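Local coordinates for protein induced by osmotic stress (Scheffersomyces stipitis, PDB 5YWN) that binds NADP(H) and probably reduces ketones, haloketones among them, to alcohols as a Rossmann-fold reductase of the dihydroflavonol-4-reductase subfamily, at residues 30-36 / 50-56; 257-261 / 306-311. The protein carries 1 engineered substitution. All blocks are in the same frame, centred on the assembly; numbering follows the deposited sequence.

Interaction 1 (30-36 / 50-56); sequences VGSVRSE and FSYEVVK. With NAP (NADP nicotinamide-adenine-dinucleotide phosphate), chain B.
Y52 and V33 bury the most surface where strand 30-33 runs parallel to strand 50-54, axes 4.4 Å apart at -33°. V30 pairs with S51, and so on to V33 with V54. Backbone hydrogen bonds run G31 N to S51 O (2.8 Å), E53 N to G31 O (3.0 Å), V33 N to E53 O (3.1 Å) and V55 N to V33 O (2.9 Å). With chi1 p the Y52 ring lies beside V33 (m), beta-branched and suited to a strand, whose CG2 is 4.0 Å from Y52 CD2; Y52 CA is 3.1 Å from G31 O. A CB on G31 would come within about 3.1 Å of F50 CZ, so glycine lets the ring lie close. These strands flank helix 36-46 in a beta-alpha-beta unit of the Rossmann fold. R34, just past strand 28-33, donates from NH1 to O2X of the NAP 2'-phosphate (3.1 Å). On the face away from V33 and Y52, V30 (t) puts CG2 3.9 Å from S51 OG, and S32 OG is hydrogen-bonded to G9 N.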
ATOM      1  N   VAL A  30     -15.360  -4.231  -7.878  1.00 23.83           N
ATOM      2  CA  VAL A  30     -14.868  -4.456  -9.203  1.00 23.34           C
ATOM      3  C   VAL A  30     -13.396  -4.172  -9.238  1.00 22.73           C
ATOM      4  O   VAL A  30     -12.987  -3.096  -8.961  1.00 23.16           O
ATOM      5  CB  VAL A  30     -15.595  -3.536 -10.197  1.00 28.38           C
ATOM      6  CG1 VAL A  30     -15.186  -3.787 -11.618  1.00 25.86           C
ATOM      7  CG2 VAL A  30     -17.085  -3.565 -10.015  1.00 27.37           C
ATOM      8  N   GLY A  31     -12.617  -5.145  -9.601  1.00 23.78           N
ATOM      9  CA  GLY A  31     -11.196  -5.036  -9.618  1.00 22.37           C
ATOM     10  C   GLY A  31     -10.579  -4.959 -10.983  1.00 25.76           C
ATOM     11  O   GLY A  31     -11.011  -5.615 -11.849  1.00 26.61           O
ATOM     12  N   SER A  32      -9.575  -4.123 -11.159  1.00 25.00           N
ATOM     13  CA  SER A  32      -8.756  -4.148 -12.362  1.00 25.97           C
ATOM     14  C   SER A  32      -7.561  -5.115 -12.289  1.00 23.68           C
ATOM     15  O   SER A  32      -6.875  -5.191 -11.323  1.00 23.75           O
ATOM     16  CB  SER A  32      -8.318  -2.777 -12.854  1.00 25.17           C
ATOM     17  OG  SER A  32      -7.232  -2.279 -12.206  1.00 25.94           O
ATOM     18  N   VAL A  33      -7.356  -5.828 -13.357  1.00 24.42           N
ATOM     19  CA  VAL A  33      -6.278  -6.762 -13.470  1.00 24.68           C
ATOM     20  C   VAL A  33      -5.594  -6.659 -14.821  1.00 27.64           C
ATOM     21  O   VAL A  33      -6.188  -6.276 -15.745  1.00 26.08           O
ATOM     22  CB  VAL A  33      -6.755  -8.192 -13.262  1.00 30.63           C
ATOM     23  CG1 VAL A  33      -7.247  -8.439 -11.866  1.00 23.82           C
ATOM     24  CG2 VAL A  33      -7.759  -8.611 -14.303  1.00 27.22           C
ATOM     25  N   ARG A  34      -4.336  -7.019 -14.894  1.00 26.31           N
ATOM     26  CA  ARG A  34      -3.611  -6.968 -16.140  1.00 29.85           C
ATOM     27  C   ARG A  34      -3.812  -8.170 -17.047  1.00 29.54           C
ATOM     28  O   ARG A  34      -3.386  -8.149 -18.139  1.00 33.66           O
ATOM     29  CB  ARG A  34      -2.125  -6.646 -15.947  1.00 26.89           C
ATOM     30  CG  ARG A  34      -1.821  -5.256 -15.450  1.00 27.44           C
ATOM     31  CD  ARG A  34      -0.410  -4.825 -15.727  1.00 28.04           C
ATOM     32  NE  ARG A  34       0.518  -5.290 -14.737  1.00 29.38           N
ATOM     33  CZ  ARG A  34       1.823  -5.107 -14.771  1.00 29.19           C
ATOM     34  NH1 ARG A  34       2.554  -5.604 -13.817  1.00 26.60           N
ATOM     35  NH2 ARG A  34       2.385  -4.456 -15.757  1.00 25.33           N
ATOM     36  N   SER A  35      -4.447  -9.208 -16.565  1.00 26.60           N
ATOM     37  CA  SER A  35      -4.791 -10.328 -17.392  1.00 29.27           C
ATOM     38  C   SER A  35      -6.086 -11.027 -17.000  1.00 32.94           C
ATOM     39  O   SER A  35      -6.485 -11.029 -15.880  1.00 26.25           O
ATOM     40  CB  SER A  35      -3.666 -11.347 -17.410  1.00 32.27           C
ATOM     41  OG  SER A  35      -3.768 -12.228 -16.346  1.00 33.39           O
ATOM     42  N   GLU A  36      -6.644 -11.719 -17.964  1.00 30.19           N
ATOM     43  CA  GLU A  36      -7.843 -12.444 -17.746  1.00 34.08           C
ATOM     44  C   GLU A  36      -7.681 -13.510 -16.671  1.00 29.93           C
ATOM     45  O   GLU A  36      -8.454 -13.581 -15.817  1.00 28.01           O
ATOM     46  CB  GLU A  36      -8.262 -13.056 -19.073  1.00 32.85           C
ATOM     47  CG  GLU A  36      -9.544 -13.800 -19.101  1.00 35.66           C
ATOM     48  CD  GLU A  36     -10.736 -13.063 -18.562  1.00 43.06           C
ATOM     49  OE1 GLU A  36     -10.971 -11.929 -18.907  1.00 39.04           O
ATOM     50  OE2 GLU A  36     -11.480 -13.677 -17.800  1.00 45.43           O
ATOM     51  N   PHE A  50     -17.638 -10.140  -6.304  1.00 28.07           N
ATOM     52  CA  PHE A  50     -16.464  -9.635  -6.928  1.00 32.52           C
ATOM     53  C   PHE A  50     -16.481  -9.809  -8.436  1.00 30.52           C
ATOM     54  O   PHE A  50     -16.654 -10.878  -8.924  1.00 34.11           O
ATOM     55  CB  PHE A  50     -15.215 -10.321  -6.409  1.00 29.91           C
ATOM     56  CG  PHE A  50     -13.960  -9.886  -7.096  1.00 25.48           C
ATOM     57  CD1 PHE A  50     -13.309  -8.767  -6.698  1.00 24.26           C
ATOM     58  CD2 PHE A  50     -13.465 -10.578  -8.141  1.00 26.52           C
ATOM     59  CE1 PHE A  50     -12.178  -8.346  -7.318  1.00 26.82           C
ATOM     60  CE2 PHE A  50     -12.332 -10.157  -8.790  1.00 28.67           C
ATOM     61  CZ  PHE A  50     -11.679  -9.042  -8.369  1.00 27.79           C
ATOM     62  N   SER A  51     -16.223  -8.749  -9.148  1.00 28.45           N
ATOM     63  CA  SER A  51     -16.019  -8.828 -10.563  1.00 31.34           C
ATOM     64  C   SER A  51     -14.776  -8.070 -11.014  1.00 28.73           C
ATOM     65  O   SER A  51     -14.261  -7.322 -10.287  1.00 26.46           O
ATOM     66  CB  SER A  51     -17.265  -8.485 -11.340  1.00 33.05           C
ATOM     67  OG  SER A  51     -17.735  -7.235 -11.074  1.00 36.82           O
ATOM     68  N   TYR A  52     -14.291  -8.368 -12.197  1.00 27.42           N
ATOM     69  CA  TYR A  52     -13.074  -7.808 -12.692  1.00 26.18           C
ATOM     70  C   TYR A  52     -13.157  -7.300 -14.124  1.00 31.95           C
ATOM     71  O   TYR A  52     -13.979  -7.730 -14.885  1.00 27.49           O
ATOM     72  CB  TYR A  52     -11.922  -8.805 -12.560  1.00 25.82           C
ATOM     73  CG  TYR A  52     -12.046 -10.034 -13.416  1.00 29.77           C
ATOM     74  CD1 TYR A  52     -12.774 -11.106 -13.006  1.00 30.69           C
ATOM     75  CD2 TYR A  52     -11.454 -10.102 -14.621  1.00 29.87           C
ATOM     76  CE1 TYR A  52     -12.896 -12.206 -13.782  1.00 30.28           C
ATOM     77  CE2 TYR A  52     -11.582 -11.185 -15.397  1.00 31.80           C
ATOM     78  CZ  TYR A  52     -12.296 -12.227 -14.960  1.00 32.21           C
ATOM     79  OH  TYR A  52     -12.392 -13.272 -15.748  1.00 38.54           O
ATOM     80  N   GLU A  53     -12.279  -6.373 -14.445  1.00 22.43           N
ATOM     81  CA  GLU A  53     -12.046  -5.945 -15.793  1.00 28.03           C
ATOM     82  C   GLU A  53     -10.560  -5.921 -16.067  1.00 27.52           C
ATOM     83  O   GLU A  53      -9.787  -5.571 -15.222  1.00 26.25           O
ATOM     84  CB  GLU A  53     -12.643  -4.573 -16.084  1.00 27.64           C
ATOM     85  CG  GLU A  53     -14.124  -4.477 -15.939  1.00 28.66           C
ATOM     86  CD  GLU A  53     -14.887  -5.339 -16.907  1.00 34.69           C
ATOM     87  OE1 GLU A  53     -14.411  -5.575 -17.993  1.00 34.94           O
ATOM     88  OE2 GLU A  53     -15.965  -5.771 -16.586  1.00 37.00           O
ATOM     89  N   VAL A  54     -10.196  -6.268 -17.273  1.00 25.64           N
ATOM     90  CA  VAL A  54      -8.829  -6.287 -17.662  1.00 28.25           C
ATOM     91  C   VAL A  54      -8.397  -4.959 -18.221  1.00 28.90           C
ATOM     92  O   VAL A  54      -8.870  -4.546 -19.212  1.00 24.96           O
ATOM     93  CB  VAL A  54      -8.576  -7.356 -18.717  1.00 31.19           C
ATOM     94  CG1 VAL A  54      -7.160  -7.348 -19.175  1.00 30.36           C
ATOM     95  CG2 VAL A  54      -8.949  -8.712 -18.223  1.00 28.44           C
ATOM     96  N   VAL A  55      -7.474  -4.328 -17.533  1.00 29.77           N
ATOM     97  CA  VAL A  55      -6.833  -3.105 -17.960  1.00 23.65           C
ATOM     98  C   VAL A  55      -5.335  -3.305 -17.970  1.00 32.95           C
ATOM     99  O   VAL A  55      -4.686  -3.209 -16.974  1.00 30.64           O
ATOM    100  CB  VAL A  55      -7.206  -1.937 -17.049  1.00 27.71           C
ATOM    101  CG1 VAL A  55      -6.574  -0.645 -17.486  1.00 24.46           C
ATOM    102  CG2 VAL A  55      -8.700  -1.825 -16.897  1.00 27.14           C
ATOM    103  N   LYS A  56      -4.825  -3.643 -19.127  1.00 31.12           N
ATOM    104  CA  LYS A  56      -3.460  -4.027 -19.304  1.00 31.52           C
ATOM    105  C   LYS A  56      -2.421  -2.942 -19.092  1.00 30.80           C
ATOM    106  O   LYS A  56      -1.417  -3.222 -18.589  1.00 31.86           O
ATOM    107  CB  LYS A  56      -3.266  -4.741 -20.612  1.00 35.26           C
ATOM    108  CG  LYS A  56      -4.223  -5.893 -20.858  1.00 36.69           C
ATOM    109  CD  LYS A  56      -3.922  -6.676 -22.125  1.00 40.95           C
ATOM    110  CE  LYS A  56      -2.449  -7.007 -22.252  1.00 46.55           C
ATOM    111  NZ  LYS A  56      -2.028  -7.849 -23.406  1.00 48.93           N
TER
HETATM  112  PA  NAP B 401       2.422  -5.092  -4.996  1.00 25.43           P
HETATM  113  O1A NAP B 401       2.008  -6.171  -4.024  1.00 24.87           O
HETATM  114  O2A NAP B 401       3.459  -5.388  -6.053  1.00 27.30           O
HETATM  115  O5B NAP B 401       1.099  -4.538  -5.728  1.00 25.65           O
HETATM  116  C5B NAP B 401       1.195  -3.859  -6.977  1.00 29.11           C
HETATM  117  C4B NAP B 401       0.026  -4.256  -7.870  1.00 27.40           C
HETATM  118  O4B NAP B 401      -0.201  -3.245  -8.859  1.00 28.83           O
HETATM  119  C3B NAP B 401       0.296  -5.565  -8.596  1.00 29.98           C
HETATM  120  O3B NAP B 401      -0.670  -6.556  -8.231  1.00 31.97           O
HETATM  121  C2B NAP B 401       0.214  -5.256 -10.078  1.00 27.18           C
HETATM  122  O2B NAP B 401      -0.803  -6.035 -10.701  1.00 28.78           O
HETATM  123  C1B NAP B 401      -0.103  -3.771 -10.185  1.00 28.47           C
HETATM  124  N9A NAP B 401       0.974  -3.073 -10.932  1.00 30.58           N
HETATM  125  C8A NAP B 401       2.251  -2.939 -10.524  1.00 30.14           C
HETATM  126  N7A NAP B 401       2.976  -2.248 -11.441  1.00 29.22           N
HETATM  127  C5A NAP B 401       2.156  -1.928 -12.458  1.00 29.03           C
HETATM  128  C6A NAP B 401       2.277  -1.204 -13.745  1.00 29.78           C
HETATM  129  N6A NAP B 401       3.458  -0.668 -14.139  1.00 32.69           N
HETATM  130  N1A NAP B 401       1.170  -1.099 -14.513  1.00 30.57           N
HETATM  131  C2A NAP B 401      -0.013  -1.624 -14.141  1.00 28.67           C
HETATM  132  N3A NAP B 401      -0.187  -2.293 -12.987  1.00 31.59           N
HETATM  133  C4A NAP B 401       0.836  -2.476 -12.118  1.00 29.16           C
HETATM  134  O3  NAP B 401       2.916  -3.815  -4.148  1.00 26.76           O
HETATM  135  PN  NAP B 401       2.263  -3.483  -2.716  1.00 24.11           P
HETATM  136  O1N NAP B 401       3.348  -3.568  -1.670  1.00 25.88           O
HETATM  137  O2N NAP B 401       1.006  -4.308  -2.566  1.00 20.65           O
HETATM  138  O5D NAP B 401       1.835  -1.938  -2.873  1.00 26.85           O
HETATM  139  C5D NAP B 401       0.470  -1.584  -3.086  1.00 28.39           C
HETATM  140  C4D NAP B 401       0.347  -0.074  -3.253  1.00 20.40           C
HETATM  141  O4D NAP B 401       0.498   0.577  -1.987  1.00 23.84           O
HETATM  142  C3D NAP B 401       1.411   0.478  -4.190  1.00 26.34           C
HETATM  143  O3D NAP B 401       0.811   1.052  -5.355  1.00 24.14           O
HETATM  144  C2D NAP B 401       2.167   1.529  -3.402  1.00 23.48           C
HETATM  145  O2D NAP B 401       2.092   2.802  -4.052  1.00 26.51           O
HETATM  146  C1D NAP B 401       1.514   1.584  -2.030  1.00 21.38           C
HETATM  147  N1N NAP B 401       2.515   1.349  -0.985  1.00 21.83           N
HETATM  148  C2N NAP B 401       2.738   0.102  -0.549  1.00 25.77           C
HETATM  149  C3N NAP B 401       3.683  -0.143   0.441  1.00 24.14           C
HETATM  150  C7N NAP B 401       3.926  -1.542   0.925  1.00 23.03           C
HETATM  151  O7N NAP B 401       4.915  -1.778   1.600  1.00 23.40           O
HETATM  152  N7N NAP B 401       3.052  -2.494   0.603  1.00 27.07           N
HETATM  153  C4N NAP B 401       4.399   0.917   0.978  1.00 21.46           C
HETATM  154  C5N NAP B 401       4.150   2.198   0.509  1.00 21.80           C
HETATM  155  C6N NAP B 401       3.194   2.389  -0.482  1.00 21.03           C
HETATM  156  P2B NAP B 401      -0.457  -7.476 -11.329  1.00 30.98           P
HETATM  157  O1X NAP B 401      -1.492  -7.658 -12.414  1.00 32.07           O
HETATM  158  O2X NAP B 401       0.956  -7.323 -11.836  1.00 27.07           O
HETATM  159  O3X NAP B 401      -0.602  -8.426 -10.164  1.00 27.27           O
HETATM  160  O   HOH W   1      -5.139  -3.150 -13.969  1.00 29.75           O
HETATM  161  O   HOH W   2       1.063  -2.571 -17.825  1.00 30.47           O

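Interaction 2 (257-261 / 306-311); sequences ERLLL and KTKKIL
A short helix packs across the edge strand of the Rossmann sheet in this largely buried contact. Strand 258-261, extended and outermost in the seven-stranded parallel sheet, meets helix 306-311 almost at right angles: the axes approach to 7.7 Å and cross at -99°. T307 faces the strand at the centre of the contact, with its CA 5.2 Å from the CA of L259. Its chi1 of -69° (m) brings OG1 within 3.0 Å of L260 N, which donates a hydrogen bond to it. A small beta-branched hydroxyl residue suits this place, because it satisfies an edge-strand amide while also offering a methyl: CG2 lies 3.8 Å from L261 CD2. T307 OG1 is also hydrogen-bonded to E144.

Leucines and I310 supply the apolar part. L259 (m, t) sets CD1 4.3 Å from L311 CD2 and CD2 4.3 Å from I310 CD1, while L261 CD1 reaches L311 CD1 at 4.0 Å. L311, one helical turn after T307, also touches A244 and A247 of helix 238-250.

At the exposed end, where charged side chains can meet solvent, E257 OE1 and K306 NZ form a long salt bridge (3.9 Å), and water 3 links E257 OE2 (2.8 Å) to K306 NZ (2.8 Å). On its other edge strand 258-261 makes backbone hydrogen bonds to strand 186-192, so the helix closes off the open edge of the last strand of a 3-2-1-4-5-6-7 order, the sheet of an extended short-chain dehydrogenase/reductase.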
ATOM      1  N   GLU A 257      -8.116  15.078   2.443  1.00 21.51           N
ATOM      2  CA  GLU A 257      -7.037  14.766   3.348  1.00 21.00           C
ATOM      3  C   GLU A 257      -6.003  13.778   2.813  1.00 22.22           C
ATOM      4  O   GLU A 257      -6.307  12.928   2.061  1.00 21.46           O
ATOM      5  CB  GLU A 257      -7.563  14.267   4.707  1.00 21.65           C
ATOM      6  CG  GLU A 257      -8.720  15.005   5.311  1.00 25.62           C
ATOM      7  CD  GLU A 257      -8.318  16.133   6.212  1.00 26.33           C
ATOM      8  OE1 GLU A 257      -7.158  16.422   6.287  1.00 30.45           O
ATOM      9  OE2 GLU A 257      -9.174  16.745   6.831  1.00 25.85           O
ATOM     10  N   ARG A 258      -4.778  13.942   3.291  1.00 24.35           N
ATOM     11  CA  ARG A 258      -3.736  12.972   3.238  1.00 21.06           C
ATOM     12  C   ARG A 258      -3.605  12.283   4.588  1.00 25.69           C
ATOM     13  O   ARG A 258      -3.580  12.903   5.621  1.00 25.16           O
ATOM     14  CB  ARG A 258      -2.406  13.556   2.871  1.00 24.02           C
ATOM     15  CG  ARG A 258      -2.307  14.399   1.646  1.00 22.62           C
ATOM     16  CD  ARG A 258      -0.985  15.088   1.629  1.00 23.65           C
ATOM     17  NE  ARG A 258       0.067  14.363   1.007  1.00 20.70           N
ATOM     18  CZ  ARG A 258       1.347  14.571   1.255  1.00 22.22           C
ATOM     19  NH1 ARG A 258       1.707  15.431   2.147  1.00 19.06           N
ATOM     20  NH2 ARG A 258       2.244  13.915   0.611  1.00 18.83           N
ATOM     21  N   LEU A 259      -3.543  10.975   4.537  1.00 22.33           N
ATOM     22  CA  LEU A 259      -3.447  10.189   5.722  1.00 22.84           C
ATOM     23  C   LEU A 259      -2.122   9.467   5.849  1.00 20.52           C
ATOM     24  O   LEU A 259      -1.800   8.658   5.060  1.00 20.59           O
ATOM     25  CB  LEU A 259      -4.572   9.199   5.741  1.00 23.25           C
ATOM     26  CG  LEU A 259      -5.943   9.766   5.652  1.00 23.69           C
ATOM     27  CD1 LEU A 259      -6.969   8.672   5.572  1.00 24.84           C
ATOM     28  CD2 LEU A 259      -6.136  10.687   6.800  1.00 23.40           C
ATOM     29  N   LEU A 260      -1.374   9.819   6.860  1.00 20.16           N
ATOM     30  CA  LEU A 260      -0.086   9.226   7.107  1.00 21.92           C
ATOM     31  C   LEU A 260      -0.283   7.987   7.962  1.00 21.64           C
ATOM     32  O   LEU A 260      -0.692   8.089   9.058  1.00 20.70           O
ATOM     33  CB  LEU A 260       0.801  10.211   7.838  1.00 19.32           C
ATOM     34  CG  LEU A 260       2.175   9.875   8.411  1.00 27.50           C
ATOM     35  CD1 LEU A 260       3.131   9.348   7.370  1.00 25.89           C
ATOM     36  CD2 LEU A 260       2.800  11.028   9.162  1.00 21.02           C
ATOM     37  N   LEU A 261       0.007   6.838   7.403  1.00 22.29           N
ATOM     38  CA  LEU A 261      -0.215   5.570   8.064  1.00 21.30           C
ATOM     39  C   LEU A 261       1.089   4.954   8.510  1.00 22.44           C
ATOM     40  O   LEU A 261       1.741   4.285   7.780  1.00 23.98           O
ATOM     41  CB  LEU A 261      -0.998   4.627   7.161  1.00 22.31           C
ATOM     42  CG  LEU A 261      -2.519   4.602   7.169  1.00 23.34           C
ATOM     43  CD1 LEU A 261      -3.047   3.772   8.321  1.00 24.04           C
ATOM     44  CD2 LEU A 261      -3.062   6.005   7.264  1.00 21.38           C
ATOM     45  N   LYS A 306      -3.568  14.085  13.269  1.00 20.25           N
ATOM     46  CA  LYS A 306      -4.737  14.310  12.473  1.00 22.96           C
ATOM     47  C   LYS A 306      -5.289  12.996  11.880  1.00 22.14           C
ATOM     48  O   LYS A 306      -6.432  12.731  11.947  1.00 22.18           O
ATOM     49  CB  LYS A 306      -4.396  15.286  11.349  1.00 22.95           C
ATOM     50  CG  LYS A 306      -5.570  15.670  10.485  1.00 27.45           C
ATOM     51  CD  LYS A 306      -5.217  16.543   9.316  1.00 30.16           C
ATOM     52  CE  LYS A 306      -5.050  17.999   9.695  1.00 34.89           C
ATOM     53  NZ  LYS A 306      -5.283  18.910   8.561  1.00 31.03           N
ATOM     54  N   THR A 307      -4.406  12.195  11.333  1.00 23.78           N
ATOM     55  CA  THR A 307      -4.782  10.953  10.733  1.00 21.47           C
ATOM     56  C   THR A 307      -5.433  10.048  11.778  1.00 22.43           C
ATOM     57  O   THR A 307      -6.470   9.540  11.544  1.00 21.99           O
ATOM     58  CB  THR A 307      -3.584  10.279  10.037  1.00 22.69           C
ATOM     59  OG1 THR A 307      -3.206  11.026   8.903  1.00 25.40           O
ATOM     60  CG2 THR A 307      -3.871   8.889   9.637  1.00 22.16           C
ATOM     61  N   LYS A 308      -4.832   9.928  12.935  1.00 22.23           N
ATOM     62  CA  LYS A 308      -5.353   9.076  13.999  1.00 24.75           C
ATOM     63  C   LYS A 308      -6.728   9.508  14.475  1.00 22.53           C
ATOM     64  O   LYS A 308      -7.572   8.696  14.667  1.00 26.88           O
ATOM     65  CB  LYS A 308      -4.398   9.006  15.182  1.00 24.97           C
ATOM     66  CG  LYS A 308      -3.132   8.250  14.966  1.00 24.29           C
ATOM     67  CD  LYS A 308      -3.381   6.898  14.406  1.00 25.79           C
ATOM     68  CE  LYS A 308      -3.726   5.896  15.497  1.00 30.84           C
ATOM     69  NZ  LYS A 308      -2.598   5.830  16.442  1.00 33.24           N
ATOM     70  N   LYS A 309      -6.929  10.805  14.617  1.00 23.32           N
ATOM     71  CA  LYS A 309      -8.222  11.369  14.939  1.00 22.67           C
ATOM     72  C   LYS A 309      -9.272  11.078  13.870  1.00 23.14           C
ATOM     73  O   LYS A 309     -10.330  10.739  14.186  1.00 25.09           O
ATOM     74  CB  LYS A 309      -8.111  12.860  15.134  1.00 27.87           C
ATOM     75  CG  LYS A 309      -9.400  13.585  15.458  1.00 30.88           C
ATOM     76  CD  LYS A 309      -9.855  13.303  16.848  1.00 36.47           C
ATOM     77  CE  LYS A 309     -10.634  14.450  17.452  1.00 36.69           C
ATOM     78  NZ  LYS A 309     -11.028  14.097  18.808  1.00 37.27           N
ATOM     79  N   ILE A 310      -8.930  11.230  12.620  1.00 23.89           N
ATOM     80  CA  ILE A 310      -9.824  10.903  11.570  1.00 24.64           C
ATOM     81  C   ILE A 310     -10.151   9.404  11.519  1.00 26.80           C
ATOM     82  O   ILE A 310     -11.265   9.046  11.424  1.00 24.82           O
ATOM     83  CB  ILE A 310      -9.295  11.396  10.219  1.00 25.67           C
ATOM     84  CG1 ILE A 310      -9.333  12.904  10.138  1.00 21.55           C
ATOM     85  CG2 ILE A 310     -10.118  10.857   9.065  1.00 24.50           C
ATOM     86  CD1 ILE A 310      -8.565  13.424   9.010  1.00 24.12           C
ATOM     87  N   LEU A 311      -9.140   8.570  11.581  1.00 22.46           N
ATOM     88  CA  LEU A 311      -9.346   7.144  11.557  1.00 23.98           C
ATOM     89  C   LEU A 311     -10.124   6.584  12.745  1.00 27.90           C
ATOM     90  O   LEU A 311     -10.983   5.813  12.571  1.00 24.91           O
ATOM     91  CB  LEU A 311      -8.045   6.384  11.377  1.00 25.49           C
ATOM     92  CG  LEU A 311      -7.243   6.524  10.094  1.00 28.36           C
ATOM     93  CD1 LEU A 311      -6.000   5.710  10.236  1.00 28.04           C
ATOM     94  CD2 LEU A 311      -8.061   6.126   8.904  1.00 25.49           C
TER
HETATM   95  O   HOH W   3      -8.055  18.470   8.703  1.00 31.63           O

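From the N terminus, the chain first lays down strand 4-7, then forms interaction 1, which closes a short loop: the 13 residues between its segments are mostly helix 36-46. The sheet then grows in the other direction, from strand 74-79 through 119-123 and 186-192 to 258-261. Interaction 2 follows in series, neither enclosing nor crossing the first, and closes a longer excursion of 44 residues that brings helix 305-311 back to strand 258-261. The two contacts do not touch; their centres are about 30 Å apart and their nearest atoms about 20 Å. They involve the two outermost strands of one sheet, joining strand to strand at 50-54 and helix to strand at 258-261.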